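Local coordinates for BH2414 protein (Bacillus halodurans, PDB 3ON1) that is of unknown function but adopts the L7Ae/L30e-type alpha-beta-alpha sandwich and may, like relatives in that family, bind RNA, at residues V27-Q31 and K55-I61; V35-S41 and V82-D88; V63-G67 and A96-D100. The contacts are given in a common frame with arbitrary orientation. Residues are numbered along the deposited sequence.

Contact 1 of 3, residues V27-Q31 and K55-I61; sequences VKAVQ and KCGSYQI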
loop_
_atom_site.group_PDB
_atom_site.type_symbol
_atom_site.label_atom_id
_atom_site.label_comp_id
_atom_site.label_asym_id
_atom_site.label_seq_id
_atom_site.Cartn_x
_atom_site.Cartn_y
_atom_site.Cartn_z
ATOM N N VAL A 27 -3.597 -8.965 3.013
ATOM C CA VAL A 27 -3.209 -9.817 4.147
ATOM C C VAL A 27 -2.688 -11.180 3.676
ATOM O O VAL A 27 -1.633 -11.630 4.123
ATOM C CB VAL A 27 -4.361 -9.978 5.183
ATOM C CG1 VAL A 27 -4.078 -11.136 6.147
ATOM C CG2 VAL A 27 -4.552 -8.687 5.961
ATOM N N LYS A 28 -3.420 -11.812 2.761
ATOM C CA LYS A 28 -3.030 -13.105 2.214
ATOM C C LYS A 28 -1.676 -13.032 1.513
ATOM O O LYS A 28 -0.832 -13.913 1.691
ATOM C CB LYS A 28 -4.106 -13.613 1.255
ATOM C CG LYS A 28 -3.913 -15.046 0.821
ATOM C CD LYS A 28 -5.070 -15.493 -0.047
ATOM C CE LYS A 28 -4.730 -16.770 -0.782
ATOM N NZ LYS A 28 -5.828 -17.178 -1.699
ATOM N N ALA A 29 -1.467 -11.968 0.737
ATOM C CA ALA A 29 -0.211 -11.773 0.015
ATOM C C ALA A 29 0.971 -11.531 0.948
ATOM O O ALA A 29 2.064 -12.027 0.695
ATOM C CB ALA A 29 -0.340 -10.645 -1.000
ATOM N N VAL A 30 0.741 -10.778 2.025
ATOM C CA VAL A 30 1.754 -10.575 3.068
ATOM C C VAL A 30 2.165 -11.929 3.655
ATOM O O VAL A 30 3.355 -12.232 3.787
ATOM C CB VAL A 30 1.249 -9.613 4.178
ATOM C CG1 VAL A 30 2.121 -9.691 5.431
ATOM C CG2 VAL A 30 1.212 -8.171 3.665
ATOM N N GLN A 31 1.170 -12.751 3.969
ATOM C CA GLN A 31 1.430 -14.064 4.562
ATOM C C GLN A 31 2.175 -14.995 3.607
ATOM O O GLN A 31 2.933 -15.863 4.049
ATOM C CB GLN A 31 0.131 -14.708 5.031
ATOM C CG GLN A 31 -0.520 -13.982 6.183
ATOM C CD GLN A 31 -1.950 -14.417 6.416
ATOM O OE1 GLN A 31 -2.605 -14.958 5.520
ATOM N NE2 GLN A 31 -2.449 -14.165 7.616
ATOM N N LYS A 55 -0.614 -7.552 11.535
ATOM C CA LYS A 55 -0.120 -8.586 10.617
ATOM C C LYS A 55 1.247 -8.229 10.048
ATOM O O LYS A 55 2.168 -9.045 10.083
ATOM C CB LYS A 55 -1.115 -8.834 9.470
ATOM C CG LYS A 55 -2.446 -9.455 9.886
ATOM C CD LYS A 55 -2.373 -10.972 10.023
ATOM C CE LYS A 55 -3.680 -11.524 10.574
ATOM N NZ LYS A 55 -3.619 -12.995 10.785
ATOM N N CYS A 56 1.383 -7.007 9.538
ATOM C CA CYS A 56 2.653 -6.571 8.954
ATOM C C CYS A 56 3.743 -6.426 10.003
ATOM O O CYS A 56 4.912 -6.668 9.717
ATOM C CB CYS A 56 2.486 -5.271 8.178
ATOM S SG CYS A 56 1.453 -5.436 6.715
ATOM N N GLY A 57 3.353 -6.052 11.220
ATOM C CA GLY A 57 4.280 -6.029 12.357
ATOM C C GLY A 57 4.932 -7.383 12.588
ATOM O O GLY A 57 6.152 -7.472 12.752
ATOM N N SER A 58 4.112 -8.434 12.587
ATOM C CA SER A 58 4.587 -9.810 12.754
ATOM C C SER A 58 5.553 -10.237 11.653
ATOM O O SER A 58 6.553 -10.894 11.926
ATOM C CB SER A 58 3.407 -10.775 12.809
ATOM O OG SER A 58 2.572 -10.480 13.915
ATOM N N TYR A 59 5.255 -9.849 10.415
ATOM C CA TYR A 59 6.085 -10.203 9.265
ATOM C C TYR A 59 7.215 -9.197 8.999
ATOM O O TYR A 59 8.037 -9.409 8.100
ATOM C CB TYR A 59 5.216 -10.383 8.010
ATOM C CG TYR A 59 4.410 -11.661 7.999
ATOM C CD1 TYR A 59 4.974 -12.852 7.541
ATOM C CD2 TYR A 59 3.092 -11.690 8.457
ATOM C CE1 TYR A 59 4.242 -14.037 7.521
ATOM C CE2 TYR A 59 2.349 -12.876 8.443
ATOM C CZ TYR A 59 2.937 -14.043 7.978
ATOM O OH TYR A 59 2.228 -15.223 7.966
ATOM N N GLN A 60 7.255 -8.122 9.790
ATOM C CA GLN A 60 8.222 -7.023 9.628
ATOM C C GLN A 60 8.163 -6.401 8.232
ATOM O O GLN A 60 9.188 -6.166 7.580
ATOM C CB GLN A 60 9.647 -7.449 10.030
ATOM C CG GLN A 60 9.789 -7.653 11.535
ATOM C CD GLN A 60 11.171 -8.117 11.972
ATOM O OE1 GLN A 60 11.919 -8.737 11.207
ATOM N NE2 GLN A 60 11.508 -7.835 13.225
ATOM N N ILE A 61 6.935 -6.155 7.790
ATOM C CA ILE A 61 6.669 -5.457 6.541
ATOM C C ILE A 61 6.264 -4.025 6.892
ATOM O O ILE A 61 5.356 -3.820 7.706
ATOM C CB ILE A 61 5.547 -6.164 5.733
ATOM C CG1 ILE A 61 5.952 -7.598 5.362
ATOM C CG2 ILE A 61 5.177 -5.371 4.483
ATOM C CD1 ILE A 61 7.240 -7.712 4.554
HETATM O O HOH W 1 -5.114 -13.952 7.845
#
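The last turns of two helices run almost parallel here: the axes of 27-31 and 55-59 differ by 8° in direction and approach to 10.3 Å, with CA atoms nearest at Val30 and Cys56 (7.2 Å) and at Val27 and Lys55 (7.3 Å). After the second helix the chain turns in a Schellman motif, where Gln60 takes positive phi and Ile61 N bonds back to Cys56 O at 2.8 Å; this brings Ile61 round beside the helix pair. Val30 has the largest area covered by the other segment: CG1 of Val30 lies 3.8 Å from CD2 of Tyr59 and 4.4 Å from CG1 of Ile61, and CG2 of Val30 lies 4.1 Å from SG of Cys56. Val30 O sits over one face of the Tyr59 ring, and OH of Tyr59 reaches to 3.5 Å from CG of Gln31. Toward solvent, a water accepts a 2.7 Å hydrogen bond from NE2 of Gln31 and a weak one of 3.4 Å from NZ of Lys55, linking two donors. Deeper in, Val30 and Cys56 both rest on Val38 of strand 37-41. Two parallel helices side by side on one face of a central sheet form one outer layer of the alpha-beta-alpha sandwich of the L7Ae/L30e family.

Contact 2 of 3, residues V35-S41 and V82-D88; sequences VTLVILS and VVIGVKD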
loop_
_atom_site.group_PDB
_atom_site.type_symbol
_atom_site.label_atom_id
_atom_site.label_comp_id
_atom_site.label_asym_id
_atom_site.label_seq_id
_atom_site.Cartn_x
_atom_site.Cartn_y
_atom_site.Cartn_z
ATOM N N VAL A 35 4.404 -9.477 -0.685
ATOM C CA VAL A 35 4.245 -8.023 -0.491
ATOM C C VAL A 35 5.342 -7.475 0.423
ATOM O O VAL A 35 5.617 -8.046 1.481
ATOM C CB VAL A 35 2.821 -7.690 0.048
ATOM C CG1 VAL A 35 2.746 -6.292 0.650
ATOM C CG2 VAL A 35 1.804 -7.811 -1.071
ATOM N N THR A 36 5.981 -6.385 -0.003
ATOM C CA THR A 36 7.090 -5.798 0.761
ATOM C C THR A 36 6.804 -4.403 1.329
ATOM O O THR A 36 7.653 -3.814 2.004
ATOM C CB THR A 36 8.417 -5.806 -0.033
ATOM O OG1 THR A 36 8.172 -5.479 -1.412
ATOM C CG2 THR A 36 9.076 -7.171 0.069
ATOM N N LEU A 37 5.613 -3.881 1.045
ATOM C CA LEU A 37 5.145 -2.626 1.638
ATOM C C LEU A 37 3.634 -2.598 1.570
ATOM O O LEU A 37 3.046 -2.974 0.553
ATOM C CB LEU A 37 5.716 -1.397 0.907
ATOM C CG LEU A 37 5.138 -0.007 1.237
ATOM C CD1 LEU A 37 5.505 0.454 2.649
ATOM C CD2 LEU A 37 5.607 1.025 0.234
ATOM N N VAL A 38 3.011 -2.149 2.654
ATOM C CA VAL A 38 1.573 -1.904 2.655
ATOM C C VAL A 38 1.325 -0.415 2.848
ATOM O O VAL A 38 1.908 0.216 3.724
ATOM C CB VAL A 38 0.850 -2.746 3.734
ATOM C CG1 VAL A 38 -0.616 -2.337 3.857
ATOM C CG2 VAL A 38 0.961 -4.230 3.387
ATOM N N ILE A 39 0.487 0.140 1.982
ATOM C CA ILE A 39 0.040 1.521 2.098
ATOM C C ILE A 39 -1.426 1.521 2.494
ATOM O O ILE A 39 -2.257 0.911 1.819
ATOM C CB ILE A 39 0.266 2.300 0.786
ATOM C CG1 ILE A 39 1.770 2.457 0.525
ATOM C CG2 ILE A 39 -0.423 3.670 0.844
ATOM C CD1 ILE A 39 2.124 2.890 -0.895
ATOM N N LEU A 40 -1.727 2.188 3.603
ATOM C CA LEU A 40 -3.093 2.283 4.103
ATOM C C LEU A 40 -3.577 3.708 3.974
ATOM O O LEU A 40 -2.870 4.635 4.346
ATOM C CB LEU A 40 -3.148 1.903 5.582
ATOM C CG LEU A 40 -3.008 0.461 6.041
ATOM C CD1 LEU A 40 -2.922 0.451 7.553
ATOM C CD2 LEU A 40 -4.198 -0.346 5.568
ATOM N N SER A 41 -4.789 3.884 3.460
ATOM C CA SER A 41 -5.414 5.199 3.452
ATOM C C SER A 41 -5.606 5.703 4.876
ATOM O O SER A 41 -5.973 4.925 5.764
ATOM C CB SER A 41 -6.774 5.134 2.760
ATOM O OG SER A 41 -7.430 6.385 2.867
ATOM N N VAL A 82 -8.420 1.651 -0.248
ATOM C CA VAL A 82 -7.964 1.851 1.137
ATOM C C VAL A 82 -6.717 1.046 1.506
ATOM O O VAL A 82 -5.900 1.504 2.306
ATOM C CB VAL A 82 -9.074 1.599 2.196
ATOM C CG1 VAL A 82 -10.021 2.782 2.258
ATOM C CG2 VAL A 82 -9.828 0.320 1.900
ATOM N N VAL A 83 -6.572 -0.148 0.940
ATOM C CA VAL A 83 -5.423 -0.994 1.281
ATOM C C VAL A 83 -4.695 -1.388 0.011
ATOM O O VAL A 83 -5.279 -2.005 -0.875
ATOM C CB VAL A 83 -5.851 -2.283 2.036
ATOM C CG1 VAL A 83 -4.620 -3.108 2.417
ATOM C CG2 VAL A 83 -6.690 -1.958 3.261
ATOM N N ILE A 84 -3.416 -1.024 -0.063
ATOM C CA ILE A 84 -2.575 -1.357 -1.203
ATOM C C ILE A 84 -1.356 -2.135 -0.729
ATOM O O ILE A 84 -0.684 -1.733 0.223
ATOM C CB ILE A 84 -2.120 -0.089 -1.969
ATOM C CG1 ILE A 84 -3.342 0.656 -2.515
ATOM C CG2 ILE A 84 -1.119 -0.449 -3.085
ATOM C CD1 ILE A 84 -3.034 2.012 -3.139
ATOM N N GLY A 85 -1.087 -3.248 -1.398
ATOM C CA GLY A 85 0.140 -4.015 -1.170
ATOM C C GLY A 85 1.064 -3.931 -2.371
ATOM O O GLY A 85 0.631 -4.114 -3.513
ATOM N N VAL A 86 2.338 -3.654 -2.118
ATOM C CA VAL A 86 3.322 -3.504 -3.189
ATOM C C VAL A 86 4.135 -4.794 -3.350
ATOM O O VAL A 86 4.754 -5.277 -2.392
ATOM C CB VAL A 86 4.235 -2.278 -2.932
ATOM C CG1 VAL A 86 5.184 -2.048 -4.110
ATOM C CG2 VAL A 86 3.391 -1.041 -2.683
ATOM N N LYS A 87 4.135 -5.333 -4.568
ATOM C CA LYS A 87 4.695 -6.662 -4.848
ATOM C C LYS A 87 6.135 -6.633 -5.328
ATOM O O LYS A 87 6.762 -7.691 -5.496
ATOM C CB LYS A 87 3.844 -7.403 -5.884
ATOM C CG LYS A 87 2.399 -7.634 -5.468
ATOM C CD LYS A 87 1.718 -8.697 -6.315
ATOM C CE LYS A 87 1.650 -8.304 -7.771
ATOM N NZ LYS A 87 0.722 -9.197 -8.518
ATOM N N ASP A 88 6.652 -5.435 -5.569
ATOM C CA ASP A 88 8.008 -5.280 -6.064
ATOM C C ASP A 88 8.854 -4.583 -5.012
ATOM O O ASP A 88 8.539 -3.455 -4.603
ATOM C CB ASP A 88 8.012 -4.480 -7.373
ATOM C CG ASP A 88 9.411 -4.313 -7.945
ATOM O OD1 ASP A 88 9.883 -5.220 -8.667
ATOM O OD2 ASP A 88 10.044 -3.274 -7.671
HETATM O O HOH W 2 7.617 -7.784 -2.715
#
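Five backbone hydrogen bonds tie 35-41 to 82-88 as antiparallel neighbours. Ile39 and Ile84 form a hydrogen-bonded pair, with Ile39 N to Ile84 O at 2.8 Å and Ile84 N to Ile39 O at 2.9 Å. Ser41 N to Val82 O (2.9 Å) continues the ladder one way; toward the other end Val86 N bonds Leu37 O (2.8 Å), and Val86 O is taken by Thr36 N (2.9 Å) in place of Leu37 N, so the regular ladder stops there. Between these lie the non-hydrogen-bonded pairs Val38-Gly85 and Leu40-Val83, with CA-H...O contacts such as Val38 CA to Ile84 O at 3.3 Å. At the far end a water joins OG1 of Thr36 (2.7 Å) to Lys87 O (2.9 Å, weak), and Thr36 OG1 also bonds Ser92. Asp88 is the N-cap of helix 89-100, its OD2 accepting from Phe91 N. One face carries Val38, Leu40 and Val83, where CD2 of Leu40 meets CG2 of Val83 at 3.8 Å; CG1 of Val35 comes to 3.9 Å from CA of Gly85. The other carries Leu37, Ile39, Ile84 and Val86. These two strands are the middle pair of the sheet, flanked by 19-21 next to 83-86 and by 63-66 next to 37-41. Helices 23-31 and 46-59 cover the Val38 face, and helices 69-75 and 89-100 the Ile39 face.

Contact 3 of 3, residues V63-G67 and A96-D100; sequences VKVVG and AALID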
loop_
_atom_site.group_PDB
_atom_site.type_symbol
_atom_site.label_atom_id
_atom_site.label_comp_id
_atom_site.label_asym_id
_atom_site.label_seq_id
_atom_site.Cartn_x
_atom_site.Cartn_y
_atom_site.Cartn_z
ATOM N N VAL A 63 4.462 -0.526 6.990
ATOM C CA VAL A 63 3.112 -0.044 6.720
ATOM C C VAL A 63 3.136 1.472 6.807
ATOM O O VAL A 63 3.601 2.041 7.806
ATOM C CB VAL A 63 2.073 -0.576 7.742
ATOM C CG1 VAL A 63 0.676 -0.020 7.437
ATOM C CG2 VAL A 63 2.035 -2.085 7.747
ATOM N N LYS A 64 2.637 2.124 5.766
ATOM C CA LYS A 64 2.496 3.575 5.780
ATOM C C LYS A 64 1.024 3.926 5.804
ATOM O O LYS A 64 0.217 3.289 5.127
ATOM C CB LYS A 64 3.180 4.228 4.567
ATOM C CG LYS A 64 4.655 3.881 4.408
ATOM C CD LYS A 64 5.483 4.312 5.605
ATOM C CE LYS A 64 6.862 3.681 5.552
ATOM N NZ LYS A 64 7.611 3.921 6.819
ATOM N N VAL A 65 0.674 4.924 6.605
ATOM C CA VAL A 65 -0.689 5.439 6.630
ATOM C C VAL A 65 -0.656 6.837 6.026
ATOM O O VAL A 65 -0.099 7.757 6.620
ATOM C CB VAL A 65 -1.283 5.448 8.057
ATOM C CG1 VAL A 65 -2.708 6.008 8.037
ATOM C CG2 VAL A 65 -1.262 4.043 8.643
ATOM N N VAL A 66 -1.234 6.979 4.836
ATOM C CA VAL A 66 -1.105 8.213 4.047
ATOM C C VAL A 66 -2.333 8.535 3.205
ATOM O O VAL A 66 -3.137 7.651 2.897
ATOM C CB VAL A 66 0.119 8.163 3.092
ATOM C CG1 VAL A 66 1.415 8.360 3.845
ATOM C CG2 VAL A 66 0.136 6.878 2.283
ATOM N N GLY A 67 -2.450 9.804 2.823
ATOM C CA GLY A 67 -3.443 10.261 1.850
ATOM C C GLY A 67 -4.880 10.043 2.261
ATOM O O GLY A 67 -5.224 10.144 3.428
ATOM N N ALA A 96 8.476 3.896 0.222
ATOM C CA ALA A 96 8.661 4.115 1.656
ATOM C C ALA A 96 9.566 5.320 1.908
ATOM O O ALA A 96 9.264 6.156 2.758
ATOM C CB ALA A 96 9.216 2.863 2.333
ATOM N N ALA A 97 10.659 5.417 1.152
ATOM C CA ALA A 97 11.590 6.542 1.277
ATOM C C ALA A 97 10.908 7.874 0.976
ATOM O O ALA A 97 11.124 8.859 1.681
ATOM C CB ALA A 97 12.795 6.342 0.372
ATOM N N LEU A 98 10.065 7.888 -0.055
ATOM C CA LEU A 98 9.358 9.101 -0.452
ATOM C C LEU A 98 8.345 9.526 0.606
ATOM O O LEU A 98 8.264 10.705 0.967
ATOM C CB LEU A 98 8.677 8.906 -1.809
ATOM C CG LEU A 98 9.594 8.887 -3.036
ATOM C CD1 LEU A 98 8.831 8.380 -4.245
ATOM C CD2 LEU A 98 10.179 10.268 -3.302
ATOM N N ILE A 99 7.593 8.555 1.116
ATOM C CA ILE A 99 6.640 8.793 2.196
ATOM C C ILE A 99 7.361 9.238 3.485
ATOM O O ILE A 99 6.902 10.159 4.168
ATOM C CB ILE A 99 5.734 7.549 2.419
ATOM C CG1 ILE A 99 4.799 7.355 1.213
ATOM C CG2 ILE A 99 4.929 7.675 3.714
ATOM C CD1 ILE A 99 4.201 5.953 1.085
ATOM N N ASP A 100 8.502 8.615 3.786
ATOM C CA ASP A 100 9.275 8.924 5.005
ATOM C C ASP A 100 10.091 10.210 4.896
ATOM O O ASP A 100 10.636 10.697 5.894
ATOM C CB ASP A 100 10.210 7.765 5.371
ATOM C CG ASP A 100 9.467 6.543 5.885
ATOM O OD1 ASP A 100 8.295 6.672 6.307
ATOM O OD2 ASP A 100 10.069 5.444 5.866
#
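A surface salt bridge backed by a small apolar patch joins the edge strand 63-66 to segment 96-100 of the C-terminal helix. The strand and helix axes pass 9.9 Å apart at 47°, with Lys64 and Ala96 nearest in the backbone (CA-CA 7.4 Å), so side chains must span the gap. Lys64 does so lengthwise: CG of Lys64 packs 3.9 Å from CG2 of Ile99, its CE lies 4.1 Å from CB of Ala96, and its NZ meets the carboxylate of Asp100, 2.9 Å from OD1 and a weaker 3.0 Å from OD2. The lysine's aliphatic part thus lies against Ile99 and Ala96 while its charge pairs with Asp100. In the alpha-beta-alpha sandwich of this family, the contact joins helix 89-100, in one outer layer, to the edge strand of the central sheet. Val66, two residues on and on the same side of the strand as Lys64, adds the closest apolar approach, CG1 of Val66 to CG2 of Ile99 at 3.6 Å. Val65, between them, points away from the helix and touches Leu40 instead. Trp6 of helix 5-15 packs against both Val66 and Ile99, and backbone hydrogen bonds from Lys64 and Val66 to strand 37-41 hold this strand in the sheet.

Overall arrangement
Contact 2 lies in the core, its centre about 2 Å from that of the chain; contact 1 is partly buried in one helical layer, and contact 3 lies at the surface, where the sheet edge meets the other layer. Segment 35-41 connects them: Cys56 of contact 1 packs on Val38 and Ala29 on Val35, while Lys64 of contact 3 lies beside Val38 and Leu40, with Leu40 N 2.7 Å from Lys64 O. Contacts 1 and 3 touch directly where Cys56 meets Val63. Chemistry follows depth: backbone hydrogen bonds flanked by apolar side chains in the centre, apolar packing with a bridging water between the parallel helices, and a lysine-aspartate salt bridge beside a small apolar patch at the surface.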